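Local coordinates for hypothetical protein AF1531 (Archaeoglobus fulgidus, PDB 2I5H) that is of unknown function but probably contains a helix-hairpin-helix-like region and may bind nucleic acid, at residues V58-G63 with R79-K84; V105-I110 with L176-I181; V23-P28 with T95-T100; E18-V23 with R71-K76. All coordinates share one frame; numbering follows the deposited sequence.

Three of the four contacts lie on one antiparallel sheet, and contact 2 carries the fold from it into the helices. Contacts 3 and 4 share Val23 and use successive halves of strand 20-27. Contact 1 joins strands 55-60 and 82-88; its centre is about 11 Å from that of contact 4, and Val82 CG2 meets Val72 CG2 at 3.8 Å, so side chains of the two outermost strands touch. Helix 96-111 starts in contact 3 and enters contact 2, centres about 17 Å apart. Tyr22 of contact 4 packs on the same helix, its CB 3.4 Å from Val105 CG1. Contacts 1 and 2 are remote, with centres about 26 Å apart.

Contact 1: V58-G63 with R79-K84; sequences VSIRKG and RDVVYK
Ser59 faces two consecutive residues, Tyr83 and Lys84, and binds both. Its OG, turned between its own backbone N and carbonyl carbon (chi1 47°), accepts from Lys84 N at 2.9 Å, while its main chain gives N to Lys84 O and takes Tyr83 N on O. The hydroxyl also lies 3.4 Å from Tyr83 CB. An alanine here would probably leave Lys84 N without this acceptor and open a small gap beside Tyr83 CB. Farther along, Arg61 N donates to Val81 O at 2.9 Å, almost straight at 176°. The Arg61 side chain lies beside the acceptor, its CG 3.4 Å from Val81 O; the chain bends at chi3 (65°), which turns NE, and NH1 donates to a water that in turn donates to Val82 O. The Arg61 and Tyr83 side chains cross at about a right angle. The apolar contacts involve Val58, whose CB meets Val82 CG1 at 3.8 Å, and Ile60, whose CG2 lies alongside Val81 CG1. Strand 55-60 is thus held between the outermost strand 82-88 and strand 44-49, where Val58 pairs with Ala45, while Ile60 and Val81 both pack on Pro66 of a nearby loop.

Contact 2: V105-I110 with L176-I181; sequences VIEHII and LIVSRI
Val178 pushes CG2 into the surface of helix 96-111, 3.8 Å from Ile110 CD1 and equally close to Glu107 CA, with Glu107 CB and Ile106 CG2 also beside it. The methyl therefore sits among three residues spanning one turn, and only the inner end of Glu107 takes part. Ile110 meets Val178 at about a right angle. Its CG1 lies between the backbone N and the carbonyl carbon (chi1 61°), and chi2 near 176° extends CD1 to Val178, while CG2, beside the backbone N, touches Ile177 CG2 at 4.0 Å and Ile181 CD1 at 4.1 Å. An alanine in place of Ile110 would probably open a gap next to Val178 and Ile177, since both branches that reach them would be gone. One turn back, Ile106 and Ile181 slide past each other in opposite directions and touch twice: Ile106 CG2 to Ile181 CD1 and Ile106 CD1 to Ile181 CG2, both at 3.7 Å. The interface is wholly apolar; the axes of segments 105-110 and 176-181 come within 9.5 Å of each other, at 121° between their N-to-C directions. Helix 96-111 lies between two layers: Val105 and Ile109 pack on Tyr22 and Val48 of the sheet, whereas Ile106 and Ile110 face helix 173-186. Helix 114-121 adds Tyr117, which touches both Ile110 and Ile177.

Contact 3: V23-P28 with T95-T100; sequences VLDFMP and TPAAKT
Asp25, Thr95 and Ala98 form the centre of this contact, in which a strand meets the first turn of a helix. Thr95 OG1 donates to Asp25 OD2 at 2.8 Å, meeting it from above the carboxylate plane, 47° out of it. Thr95 OG1 in turn accepts from Ala98 N at 3.0 Å, so one hydroxyl is gripped by two bonds, one across the contact and one capping the helix start. A chi1 of 61° sets OG1 between its backbone N and carbonyl carbon, where both partners can use it. Asp25 CG is anti to the backbone N (chi1 -174°), carrying the carboxylate up to the helix start; OD1 comes 3.8 Å from Ala97 CB. A negative charge placed here would probably be favoured by the positive end of the helix dipole. Ala98 supplies the apolar part: its CB rests 3.9 Å from Leu24 CB and 4.0 Å from Asp25 CB. Met27 reaches tip to tip toward Thr95, SD 3.9 Å from CG2. Gln46 of the adjacent strand joins the two sides, its OE1 accepting from Thr95 N and its backbone bonding to both Leu24 and Asp25. The arrangement combines two familiar motifs: a threonine N-cap on helix 96-111, and a classic beta bulge at Leu24 and Asp25, opposite Gln46, where strand 20-27 turns a corner.

Contact 4: E18-V23 with R71-K76; sequences EDYAYV and RVYIGK
Arg71 lays its guanidinium flat on the Tyr20 ring, centres 3.6 Å apart and planes at 19°, a stacked cation-pi pair. Its chain is extended from CG to NE, with CG anti to the backbone N (chi1 180°), and NE has a salt bridge to Glu50 OE1. The opposite face of Tyr20 receives the edge of Tyr73 in a T-shaped contact, centroids 5.2 Å apart, so the Tyr20 ring has a partner over each face. Lower on the same arginine, CB sits over the Tyr22 ring, 4.1 Å from its centroid, as a CH-pi contact. Backbone hydrogen bonds join the strands: Ala21 and Val72 exchange two, Ala21 N to Val72 O at 3.0 Å and Val72 N to Ala21 O at 2.7 Å, and Ile74 N donates to Asp19 O. A water bridges Asp19 OD1 and Lys76 N. Ala21 and Val72 point to the other face; Ile74, just past strand 71-73, brings CD1 to 4.0 Å from Ala21 CB and 3.6 Å from Glu18 CB. Strand 20-27 runs antiparallel between the outermost strand 71-73 and strand 44-49; Tyr22 meets the His108 ring of helix 96-111, and Ile74 touches Val82 of strand 82-88.

Contact 1: V58-G63 with R79-K84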
loop_
_atom_site.group_PDB
_atom_site.type_symbol
_atom_site.label_atom_id
_atom_site.label_comp_id
_atom_site.label_asym_id
_atom_site.label_seq_id
_atom_site.Cartn_x
_atom_site.Cartn_y
_atom_site.Cartn_z
ATOM N N VAL A 58 0.556 -8.608 13.505
ATOM C CA VAL A 58 -0.380 -9.646 13.933
ATOM C C VAL A 58 0.355 -10.904 14.356
ATOM O O VAL A 58 1.464 -11.163 13.900
ATOM C CB VAL A 58 -1.321 -10.045 12.773
ATOM C CG1 VAL A 58 -1.986 -8.816 12.187
ATOM C CG2 VAL A 58 -0.523 -10.766 11.688
ATOM N N SER A 59 -0.262 -11.696 15.230
ATOM C CA SER A 59 0.345 -12.958 15.611
ATOM C C SER A 59 -0.155 -13.977 14.576
ATOM O O SER A 59 -1.213 -13.794 13.965
ATOM C CB SER A 59 -0.066 -13.371 17.028
ATOM O OG SER A 59 -1.461 -13.238 17.220
ATOM N N ILE A 60 0.620 -15.032 14.372
ATOM C CA ILE A 60 0.272 -16.060 13.393
ATOM C C ILE A 60 -0.011 -17.375 14.116
ATOM O O ILE A 60 0.633 -17.690 15.109
ATOM C CB ILE A 60 1.439 -16.241 12.375
ATOM C CG1 ILE A 60 1.658 -14.936 11.592
ATOM C CG2 ILE A 60 1.145 -17.391 11.416
ATOM C CD1 ILE A 60 0.456 -14.465 10.790
ATOM N N ARG A 61 -0.994 -18.128 13.625
ATOM C CA ARG A 61 -1.361 -19.404 14.230
ATOM C C ARG A 61 -0.272 -20.463 14.099
ATOM O O ARG A 61 0.561 -20.413 13.196
ATOM C CB ARG A 61 -2.650 -19.924 13.593
ATOM C CG ARG A 61 -3.848 -19.010 13.804
ATOM C CD ARG A 61 -5.067 -19.544 13.059
ATOM N NE ARG A 61 -5.485 -20.819 13.622
ATOM C CZ ARG A 61 -6.188 -20.950 14.744
ATOM N NH1 ARG A 61 -6.570 -19.880 15.429
ATOM N NH2 ARG A 61 -6.486 -22.160 15.193
ATOM N N LYS A 62 -0.294 -21.432 15.005
ATOM C CA LYS A 62 0.688 -22.510 14.986
ATOM C C LYS A 62 0.658 -23.287 13.670
ATOM O O LYS A 62 -0.392 -23.444 13.053
ATOM C CB LYS A 62 0.431 -23.478 16.146
ATOM C CG LYS A 62 0.501 -22.835 17.512
ATOM C CD LYS A 62 0.348 -23.867 18.618
ATOM C CE LYS A 62 0.443 -23.206 19.985
ATOM N NZ LYS A 62 1.742 -22.483 20.129
ATOM N N GLY A 63 1.830 -23.747 13.241
ATOM C CA GLY A 63 1.928 -24.537 12.027
ATOM C C GLY A 63 1.837 -23.784 10.721
ATOM O O GLY A 63 1.796 -24.399 9.656
ATOM N N ARG A 79 -10.294 -17.116 11.016
ATOM C CA ARG A 79 -9.057 -16.749 10.318
ATOM C C ARG A 79 -8.192 -17.991 10.189
ATOM O O ARG A 79 -7.855 -18.620 11.191
ATOM C CB ARG A 79 -8.284 -15.690 11.114
ATOM C CG ARG A 79 -9.008 -14.365 11.272
ATOM C CD ARG A 79 -8.289 -13.465 12.277
ATOM N NE ARG A 79 -8.986 -12.195 12.471
ATOM C CZ ARG A 79 -8.784 -11.378 13.501
ATOM N NH1 ARG A 79 -7.901 -11.686 14.443
ATOM N NH2 ARG A 79 -9.490 -10.259 13.604
ATOM N N ASP A 80 -7.815 -18.328 8.962
ATOM C CA ASP A 80 -7.014 -19.520 8.713
ATOM C C ASP A 80 -5.529 -19.383 9.025
ATOM O O ASP A 80 -4.867 -20.382 9.312
ATOM C CB ASP A 80 -7.154 -19.955 7.250
ATOM C CG ASP A 80 -8.582 -20.276 6.865
ATOM O OD1 ASP A 80 -9.263 -20.990 7.630
ATOM O OD2 ASP A 80 -9.018 -19.826 5.786
ATOM N N VAL A 81 -5.006 -18.160 8.976
ATOM C CA VAL A 81 -3.576 -17.961 9.203
ATOM C C VAL A 81 -3.247 -16.999 10.343
ATOM O O VAL A 81 -2.415 -17.307 11.200
ATOM C CB VAL A 81 -2.900 -17.475 7.895
ATOM C CG1 VAL A 81 -1.420 -17.183 8.129
ATOM C CG2 VAL A 81 -3.051 -18.545 6.818
ATOM N N VAL A 82 -3.894 -15.840 10.349
ATOM C CA VAL A 82 -3.666 -14.855 11.399
ATOM C C VAL A 82 -4.339 -15.298 12.696
ATOM O O VAL A 82 -5.440 -15.854 12.678
ATOM C CB VAL A 82 -4.217 -13.465 10.979
ATOM C CG1 VAL A 82 -4.199 -12.495 12.165
ATOM C CG2 VAL A 82 -3.390 -12.914 9.833
ATOM N N TYR A 83 -3.669 -15.083 13.824
ATOM C CA TYR A 83 -4.266 -15.428 15.101
ATOM C C TYR A 83 -4.942 -14.160 15.605
ATOM O O TYR A 83 -6.153 -14.011 15.472
ATOM C CB TYR A 83 -3.204 -15.936 16.087
ATOM C CG TYR A 83 -3.735 -16.298 17.462
ATOM C CD1 TYR A 83 -5.018 -16.833 17.633
ATOM C CD2 TYR A 83 -2.944 -16.125 18.594
ATOM C CE1 TYR A 83 -5.492 -17.179 18.905
ATOM C CE2 TYR A 83 -3.403 -16.465 19.859
ATOM C CZ TYR A 83 -4.679 -16.989 20.009
ATOM O OH TYR A 83 -5.123 -17.301 21.272
ATOM N N LYS A 84 -4.158 -13.223 16.137
ATOM C CA LYS A 84 -4.715 -11.979 16.651
ATOM C C LYS A 84 -4.038 -10.743 16.053
ATOM O O LYS A 84 -2.873 -10.793 15.646
ATOM C CB LYS A 84 -4.548 -11.936 18.173
ATOM C CG LYS A 84 -5.212 -13.085 18.926
ATOM C CD LYS A 84 -6.725 -13.039 18.769
ATOM C CE LYS A 84 -7.395 -14.119 19.603
ATOM N NZ LYS A 84 -8.879 -14.043 19.514
HETATM O O HOH W 1 -7.414 -17.017 14.471
#

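Contact 2: V105-I110 with L176-I181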
loop_
_atom_site.group_PDB
_atom_site.type_symbol
_atom_site.label_atom_id
_atom_site.label_comp_id
_atom_site.label_asym_id
_atom_site.label_seq_id
_atom_site.Cartn_x
_atom_site.Cartn_y
_atom_site.Cartn_z
ATOM N N VAL A 105 4.902 -4.789 -2.424
ATOM C CA VAL A 105 3.614 -5.332 -2.018
ATOM C C VAL A 105 2.482 -4.357 -2.363
ATOM O O VAL A 105 1.430 -4.769 -2.850
ATOM C CB VAL A 105 3.620 -5.666 -0.506
ATOM C CG1 VAL A 105 2.253 -6.148 -0.056
ATOM C CG2 VAL A 105 4.661 -6.749 -0.229
ATOM N N ILE A 106 2.698 -3.067 -2.125
ATOM C CA ILE A 106 1.678 -2.074 -2.456
ATOM C C ILE A 106 1.412 -2.109 -3.963
ATOM O O ILE A 106 0.264 -2.036 -4.404
ATOM C CB ILE A 106 2.119 -0.650 -2.048
ATOM C CG1 ILE A 106 2.120 -0.528 -0.521
ATOM C CG2 ILE A 106 1.178 0.386 -2.658
ATOM C CD1 ILE A 106 2.604 0.814 -0.008
ATOM N N GLU A 107 2.476 -2.230 -4.748
ATOM C CA GLU A 107 2.348 -2.284 -6.201
ATOM C C GLU A 107 1.498 -3.488 -6.594
ATOM O O GLU A 107 0.656 -3.402 -7.484
ATOM C CB GLU A 107 3.730 -2.383 -6.843
ATOM C CG GLU A 107 3.726 -2.323 -8.360
ATOM C CD GLU A 107 5.122 -2.428 -8.937
ATOM O OE1 GLU A 107 5.771 -3.473 -8.726
ATOM O OE2 GLU A 107 5.576 -1.465 -9.592
ATOM N N HIS A 108 1.723 -4.608 -5.914
ATOM C CA HIS A 108 0.981 -5.835 -6.168
ATOM C C HIS A 108 -0.500 -5.594 -5.901
ATOM O O HIS A 108 -1.359 -5.973 -6.697
ATOM C CB HIS A 108 1.493 -6.949 -5.248
ATOM C CG HIS A 108 0.815 -8.267 -5.455
ATOM N ND1 HIS A 108 1.050 -9.062 -6.557
ATOM C CD2 HIS A 108 -0.088 -8.934 -4.698
ATOM C CE1 HIS A 108 0.323 -10.161 -6.469
ATOM N NE2 HIS A 108 -0.377 -10.108 -5.349
ATOM N N ILE A 109 -0.787 -4.963 -4.768
ATOM C CA ILE A 109 -2.156 -4.665 -4.370
ATOM C C ILE A 109 -2.904 -3.797 -5.384
ATOM O O ILE A 109 -4.023 -4.120 -5.778
ATOM C CB ILE A 109 -2.182 -3.962 -2.994
ATOM C CG1 ILE A 109 -1.650 -4.918 -1.920
ATOM C CG2 ILE A 109 -3.598 -3.518 -2.651
ATOM C CD1 ILE A 109 -1.468 -4.272 -0.560
ATOM N N ILE A 110 -2.294 -2.699 -5.814
ATOM C CA ILE A 110 -2.970 -1.824 -6.764
ATOM C C ILE A 110 -3.198 -2.499 -8.116
ATOM O O ILE A 110 -4.178 -2.204 -8.800
ATOM C CB ILE A 110 -2.201 -0.503 -6.967
ATOM C CG1 ILE A 110 -0.803 -0.782 -7.515
ATOM C CG2 ILE A 110 -2.124 0.250 -5.643
ATOM C CD1 ILE A 110 -0.016 0.474 -7.832
ATOM N N LEU A 176 3.739 5.930 -9.567
ATOM C CA LEU A 176 3.257 7.210 -9.069
ATOM C C LEU A 176 2.317 6.961 -7.900
ATOM O O LEU A 176 2.395 7.634 -6.874
ATOM C CB LEU A 176 2.510 7.965 -10.171
ATOM C CG LEU A 176 3.308 8.399 -11.400
ATOM C CD1 LEU A 176 2.350 9.002 -12.420
ATOM C CD2 LEU A 176 4.381 9.406 -11.004
ATOM N N ILE A 177 1.427 5.987 -8.064
ATOM C CA ILE A 177 0.473 5.649 -7.016
ATOM C C ILE A 177 1.195 5.113 -5.778
ATOM O O ILE A 177 0.918 5.541 -4.660
ATOM C CB ILE A 177 -0.543 4.594 -7.500
ATOM C CG1 ILE A 177 -1.383 5.164 -8.643
ATOM C CG2 ILE A 177 -1.441 4.170 -6.348
ATOM C CD1 ILE A 177 -2.205 6.381 -8.258
ATOM N N VAL A 178 2.119 4.179 -5.983
ATOM C CA VAL A 178 2.871 3.603 -4.869
ATOM C C VAL A 178 3.598 4.697 -4.097
ATOM O O VAL A 178 3.611 4.689 -2.864
ATOM C CB VAL A 178 3.902 2.559 -5.362
ATOM C CG1 VAL A 178 4.771 2.097 -4.204
ATOM C CG2 VAL A 178 3.177 1.373 -5.980
ATOM N N SER A 179 4.198 5.636 -4.825
ATOM C CA SER A 179 4.918 6.743 -4.205
ATOM C C SER A 179 4.005 7.575 -3.317
ATOM O O SER A 179 4.402 7.984 -2.228
ATOM C CB SER A 179 5.539 7.653 -5.271
ATOM O OG SER A 179 6.656 7.040 -5.883
ATOM N N ARG A 180 2.787 7.834 -3.786
ATOM C CA ARG A 180 1.840 8.621 -3.005
ATOM C C ARG A 180 1.397 7.862 -1.760
ATOM O O ARG A 180 1.364 8.420 -0.666
ATOM C CB ARG A 180 0.615 9.001 -3.846
ATOM C CG ARG A 180 -0.434 9.810 -3.081
ATOM C CD ARG A 180 0.144 11.114 -2.536
ATOM N NE ARG A 180 -0.772 11.777 -1.610
ATOM C CZ ARG A 180 -0.533 12.947 -1.027
ATOM N NH1 ARG A 180 0.595 13.597 -1.272
ATOM N NH2 ARG A 180 -1.417 13.464 -0.185
ATOM N N ILE A 181 1.062 6.587 -1.922
ATOM C CA ILE A 181 0.632 5.785 -0.779
ATOM C C ILE A 181 1.717 5.747 0.295
ATOM O O ILE A 181 1.448 5.972 1.475
ATOM C CB ILE A 181 0.267 4.350 -1.217
ATOM C CG1 ILE A 181 -0.969 4.400 -2.123
ATOM C CG2 ILE A 181 0.000 3.476 0.006
ATOM C CD1 ILE A 181 -1.330 3.070 -2.761
#

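Contact 3: V23-P28 with T95-T100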
loop_
_atom_site.group_PDB
_atom_site.type_symbol
_atom_site.label_atom_id
_atom_site.label_comp_id
_atom_site.label_asym_id
_atom_site.label_seq_id
_atom_site.Cartn_x
_atom_site.Cartn_y
_atom_site.Cartn_z
ATOM N N VAL A 23 1.239 -9.917 3.495
ATOM C CA VAL A 23 2.408 -10.110 4.333
ATOM C C VAL A 23 3.651 -9.380 3.833
ATOM O O VAL A 23 4.036 -9.506 2.671
ATOM C CB VAL A 23 2.737 -11.616 4.474
ATOM C CG1 VAL A 23 4.000 -11.797 5.291
ATOM C CG2 VAL A 23 1.567 -12.342 5.116
ATOM N N LEU A 24 4.266 -8.620 4.730
ATOM C CA LEU A 24 5.476 -7.871 4.429
ATOM C C LEU A 24 6.697 -8.582 4.991
ATOM O O LEU A 24 7.781 -8.538 4.407
ATOM C CB LEU A 24 5.407 -6.473 5.052
ATOM C CG LEU A 24 4.268 -5.537 4.637
ATOM C CD1 LEU A 24 4.286 -4.294 5.523
ATOM C CD2 LEU A 24 4.423 -5.149 3.176
ATOM N N ASP A 25 6.512 -9.234 6.135
ATOM C CA ASP A 25 7.601 -9.919 6.812
ATOM C C ASP A 25 7.035 -10.881 7.851
ATOM O O ASP A 25 6.101 -10.533 8.580
ATOM C CB ASP A 25 8.496 -8.861 7.481
ATOM C CG ASP A 25 9.751 -9.445 8.106
ATOM O OD1 ASP A 25 10.319 -10.403 7.549
ATOM O OD2 ASP A 25 10.180 -8.923 9.153
ATOM N N PHE A 26 7.580 -12.093 7.896
ATOM C CA PHE A 26 7.144 -13.085 8.878
ATOM C C PHE A 26 8.302 -13.431 9.814
ATOM O O PHE A 26 9.414 -13.747 9.363
ATOM C CB PHE A 26 6.620 -14.356 8.195
ATOM C CG PHE A 26 6.293 -15.471 9.164
ATOM C CD1 PHE A 26 5.473 -15.234 10.275
ATOM C CD2 PHE A 26 6.829 -16.743 8.988
ATOM C CE1 PHE A 26 5.196 -16.250 11.196
ATOM C CE2 PHE A 26 6.558 -17.773 9.904
ATOM C CZ PHE A 26 5.739 -17.525 11.012
ATOM N N MET A 27 8.037 -13.361 11.118
ATOM C CA MET A 27 9.036 -13.650 12.146
ATOM C C MET A 27 8.589 -14.808 13.035
ATOM O O MET A 27 7.840 -14.611 14.004
ATOM C CB MET A 27 9.257 -12.419 13.025
ATOM C CG MET A 27 9.798 -11.213 12.283
ATOM S SD MET A 27 9.658 -9.688 13.238
ATOM C CE MET A 27 8.064 -9.126 12.717
ATOM N N PRO A 28 9.049 -16.028 12.727
ATOM C CA PRO A 28 8.696 -17.228 13.501
ATOM C C PRO A 28 8.804 -17.038 15.011
ATOM O O PRO A 28 7.935 -17.495 15.758
ATOM C CB PRO A 28 9.683 -18.270 12.982
ATOM C CG PRO A 28 9.831 -17.884 11.554
ATOM C CD PRO A 28 9.935 -16.376 11.602
ATOM N N THR A 95 9.921 -3.628 10.238
ATOM C CA THR A 95 11.261 -4.205 10.267
ATOM C C THR A 95 11.958 -3.753 8.985
ATOM O O THR A 95 11.315 -3.248 8.068
ATOM C CB THR A 95 11.223 -5.747 10.259
ATOM O OG1 THR A 95 10.584 -6.201 9.060
ATOM C CG2 THR A 95 10.482 -6.278 11.473
ATOM N N PRO A 96 13.288 -3.916 8.909
ATOM C CA PRO A 96 14.018 -3.511 7.704
ATOM C C PRO A 96 13.508 -4.275 6.488
ATOM O O PRO A 96 13.344 -3.712 5.405
ATOM C CB PRO A 96 15.461 -3.872 8.045
ATOM C CG PRO A 96 15.514 -3.622 9.527
ATOM C CD PRO A 96 14.220 -4.275 9.992
ATOM N N ALA A 97 13.253 -5.563 6.683
ATOM C CA ALA A 97 12.755 -6.421 5.617
ATOM C C ALA A 97 11.377 -5.940 5.176
ATOM O O ALA A 97 11.087 -5.872 3.984
ATOM C CB ALA A 97 12.684 -7.860 6.100
ATOM N N ALA A 98 10.528 -5.593 6.139
ATOM C CA ALA A 98 9.192 -5.113 5.810
ATOM C C ALA A 98 9.243 -3.808 5.013
ATOM O O ALA A 98 8.465 -3.615 4.075
ATOM C CB ALA A 98 8.384 -4.916 7.080
ATOM N N LYS A 99 10.151 -2.910 5.391
ATOM C CA LYS A 99 10.280 -1.645 4.681
ATOM C C LYS A 99 10.715 -1.885 3.237
ATOM O O LYS A 99 10.218 -1.240 2.309
ATOM C CB LYS A 99 11.295 -0.730 5.378
ATOM C CG LYS A 99 10.839 -0.182 6.728
ATOM C CD LYS A 99 11.830 0.847 7.240
ATOM C CE LYS A 99 11.403 1.421 8.578
ATOM N NZ LYS A 99 12.397 2.418 9.058
ATOM N N THR A 100 11.645 -2.812 3.041
ATOM C CA THR A 100 12.112 -3.110 1.693
ATOM C C THR A 100 10.984 -3.673 0.834
ATOM O O THR A 100 10.858 -3.328 -0.338
ATOM C CB THR A 100 13.254 -4.138 1.700
ATOM O OG1 THR A 100 14.325 -3.657 2.516
ATOM C CG2 THR A 100 13.766 -4.372 0.280
#

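Contact 4: E18-V23 with R71-K76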
loop_
_atom_site.group_PDB
_atom_site.type_symbol
_atom_site.label_atom_id
_atom_site.label_comp_id
_atom_site.label_asym_id
_atom_site.label_seq_id
_atom_site.Cartn_x
_atom_site.Cartn_y
_atom_site.Cartn_z
ATOM N N GLU A 18 -10.026 -2.952 7.730
ATOM C CA GLU A 18 -9.411 -3.914 6.775
ATOM C C GLU A 18 -9.939 -5.330 6.981
ATOM O O GLU A 18 -10.087 -5.788 8.114
ATOM C CB GLU A 18 -7.889 -3.923 6.952
ATOM C CG GLU A 18 -7.221 -2.582 6.706
ATOM C CD GLU A 18 -7.086 -2.256 5.236
ATOM O OE1 GLU A 18 -7.722 -2.938 4.401
ATOM O OE2 GLU A 18 -6.344 -1.312 4.914
ATOM N N ASP A 19 -10.222 -6.017 5.879
ATOM C CA ASP A 19 -10.698 -7.394 5.932
ATOM C C ASP A 19 -9.568 -8.326 5.488
ATOM O O ASP A 19 -9.482 -9.474 5.930
ATOM C CB ASP A 19 -11.913 -7.574 5.016
ATOM C CG ASP A 19 -13.130 -8.073 5.764
ATOM O OD1 ASP A 19 -13.442 -7.501 6.831
ATOM O OD2 ASP A 19 -13.778 -9.029 5.289
ATOM N N TYR A 20 -8.704 -7.820 4.613
ATOM C CA TYR A 20 -7.571 -8.594 4.116
ATOM C C TYR A 20 -6.298 -7.751 4.103
ATOM O O TYR A 20 -6.354 -6.539 3.929
ATOM C CB TYR A 20 -7.849 -9.082 2.699
ATOM C CG TYR A 20 -8.901 -10.161 2.617
ATOM C CD1 TYR A 20 -8.571 -11.500 2.811
ATOM C CD2 TYR A 20 -10.228 -9.842 2.340
ATOM C CE1 TYR A 20 -9.540 -12.501 2.727
ATOM C CE2 TYR A 20 -11.203 -10.833 2.254
ATOM C CZ TYR A 20 -10.853 -12.158 2.446
ATOM O OH TYR A 20 -11.815 -13.137 2.346
ATOM N N ALA A 21 -5.155 -8.404 4.288
ATOM C CA ALA A 21 -3.862 -7.718 4.268
ATOM C C ALA A 21 -2.826 -8.604 3.594
ATOM O O ALA A 21 -3.024 -9.815 3.444
ATOM C CB ALA A 21 -3.412 -7.379 5.691
ATOM N N TYR A 22 -1.717 -7.996 3.191
ATOM C CA TYR A 22 -0.639 -8.722 2.532
ATOM C C TYR A 22 0.596 -8.755 3.432
ATOM O O TYR A 22 0.951 -7.756 4.064
ATOM C CB TYR A 22 -0.321 -8.063 1.186
ATOM C CG TYR A 22 -1.319 -8.392 0.090
ATOM C CD1 TYR A 22 -1.033 -9.364 -0.870
ATOM C CD2 TYR A 22 -2.544 -7.735 0.013
ATOM C CE1 TYR A 22 -1.942 -9.672 -1.883
ATOM C CE2 TYR A 22 -3.465 -8.035 -0.998
ATOM C CZ TYR A 22 -3.154 -9.003 -1.941
ATOM O OH TYR A 22 -4.045 -9.287 -2.950
ATOM N N VAL A 23 1.239 -9.917 3.495
ATOM C CA VAL A 23 2.408 -10.110 4.333
ATOM C C VAL A 23 3.651 -9.380 3.833
ATOM O O VAL A 23 4.036 -9.506 2.671
ATOM C CB VAL A 23 2.737 -11.616 4.474
ATOM C CG1 VAL A 23 4.000 -11.797 5.291
ATOM C CG2 VAL A 23 1.567 -12.342 5.116
ATOM N N ARG A 71 -1.772 -13.162 0.910
ATOM C CA ARG A 71 -2.944 -12.383 1.271
ATOM C C ARG A 71 -3.594 -13.130 2.431
ATOM O O ARG A 71 -3.919 -14.313 2.311
ATOM C CB ARG A 71 -3.906 -12.292 0.084
ATOM C CG ARG A 71 -5.171 -11.504 0.358
ATOM C CD ARG A 71 -6.029 -11.401 -0.895
ATOM N NE ARG A 71 -7.188 -10.533 -0.705
ATOM C CZ ARG A 71 -8.451 -10.948 -0.722
ATOM N NH1 ARG A 71 -8.734 -12.230 -0.919
ATOM N NH2 ARG A 71 -9.434 -10.075 -0.555
ATOM N N VAL A 72 -3.769 -12.452 3.559
ATOM C CA VAL A 72 -4.358 -13.095 4.722
ATOM C C VAL A 72 -5.618 -12.399 5.199
ATOM O O VAL A 72 -5.761 -11.181 5.090
ATOM C CB VAL A 72 -3.358 -13.164 5.902
ATOM C CG1 VAL A 72 -2.174 -14.039 5.521
ATOM C CG2 VAL A 72 -2.888 -11.752 6.280
ATOM N N TYR A 73 -6.539 -13.194 5.722
ATOM C CA TYR A 73 -7.790 -12.664 6.218
ATOM C C TYR A 73 -7.594 -12.182 7.647
ATOM O O TYR A 73 -7.076 -12.913 8.494
ATOM C CB TYR A 73 -8.869 -13.749 6.170
ATOM C CG TYR A 73 -10.203 -13.295 6.694
ATOM C CD1 TYR A 73 -10.990 -12.396 5.972
ATOM C CD2 TYR A 73 -10.677 -13.747 7.922
ATOM C CE1 TYR A 73 -12.216 -11.958 6.464
ATOM C CE2 TYR A 73 -11.902 -13.317 8.423
ATOM C CZ TYR A 73 -12.663 -12.424 7.688
ATOM O OH TYR A 73 -13.868 -11.993 8.188
ATOM N N ILE A 74 -7.981 -10.936 7.904
ATOM C CA ILE A 74 -7.862 -10.364 9.236
ATOM C C ILE A 74 -9.206 -9.843 9.737
ATOM O O ILE A 74 -9.260 -9.022 10.655
ATOM C CB ILE A 74 -6.828 -9.214 9.256
ATOM C CG1 ILE A 74 -7.193 -8.158 8.210
ATOM C CG2 ILE A 74 -5.439 -9.774 8.957
ATOM C CD1 ILE A 74 -6.369 -6.864 8.317
ATOM N N GLY A 75 -10.285 -10.335 9.132
ATOM C CA GLY A 75 -11.626 -9.919 9.520
ATOM C C GLY A 75 -12.159 -10.592 10.777
ATOM O O GLY A 75 -11.436 -11.313 11.461
ATOM N N LYS A 76 -13.441 -10.374 11.068
ATOM C CA LYS A 76 -14.080 -10.921 12.266
ATOM C C LYS A 76 -14.404 -12.415 12.262
ATOM O O LYS A 76 -14.571 -13.022 13.322
ATOM C CB LYS A 76 -15.363 -10.139 12.565
ATOM C CG LYS A 76 -15.160 -8.636 12.664
ATOM C CD LYS A 76 -14.213 -8.271 13.792
ATOM C CE LYS A 76 -13.861 -6.791 13.758
ATOM N NZ LYS A 76 -15.069 -5.922 13.844
HETATM O O HOH W 2 -14.792 -8.685 9.290
#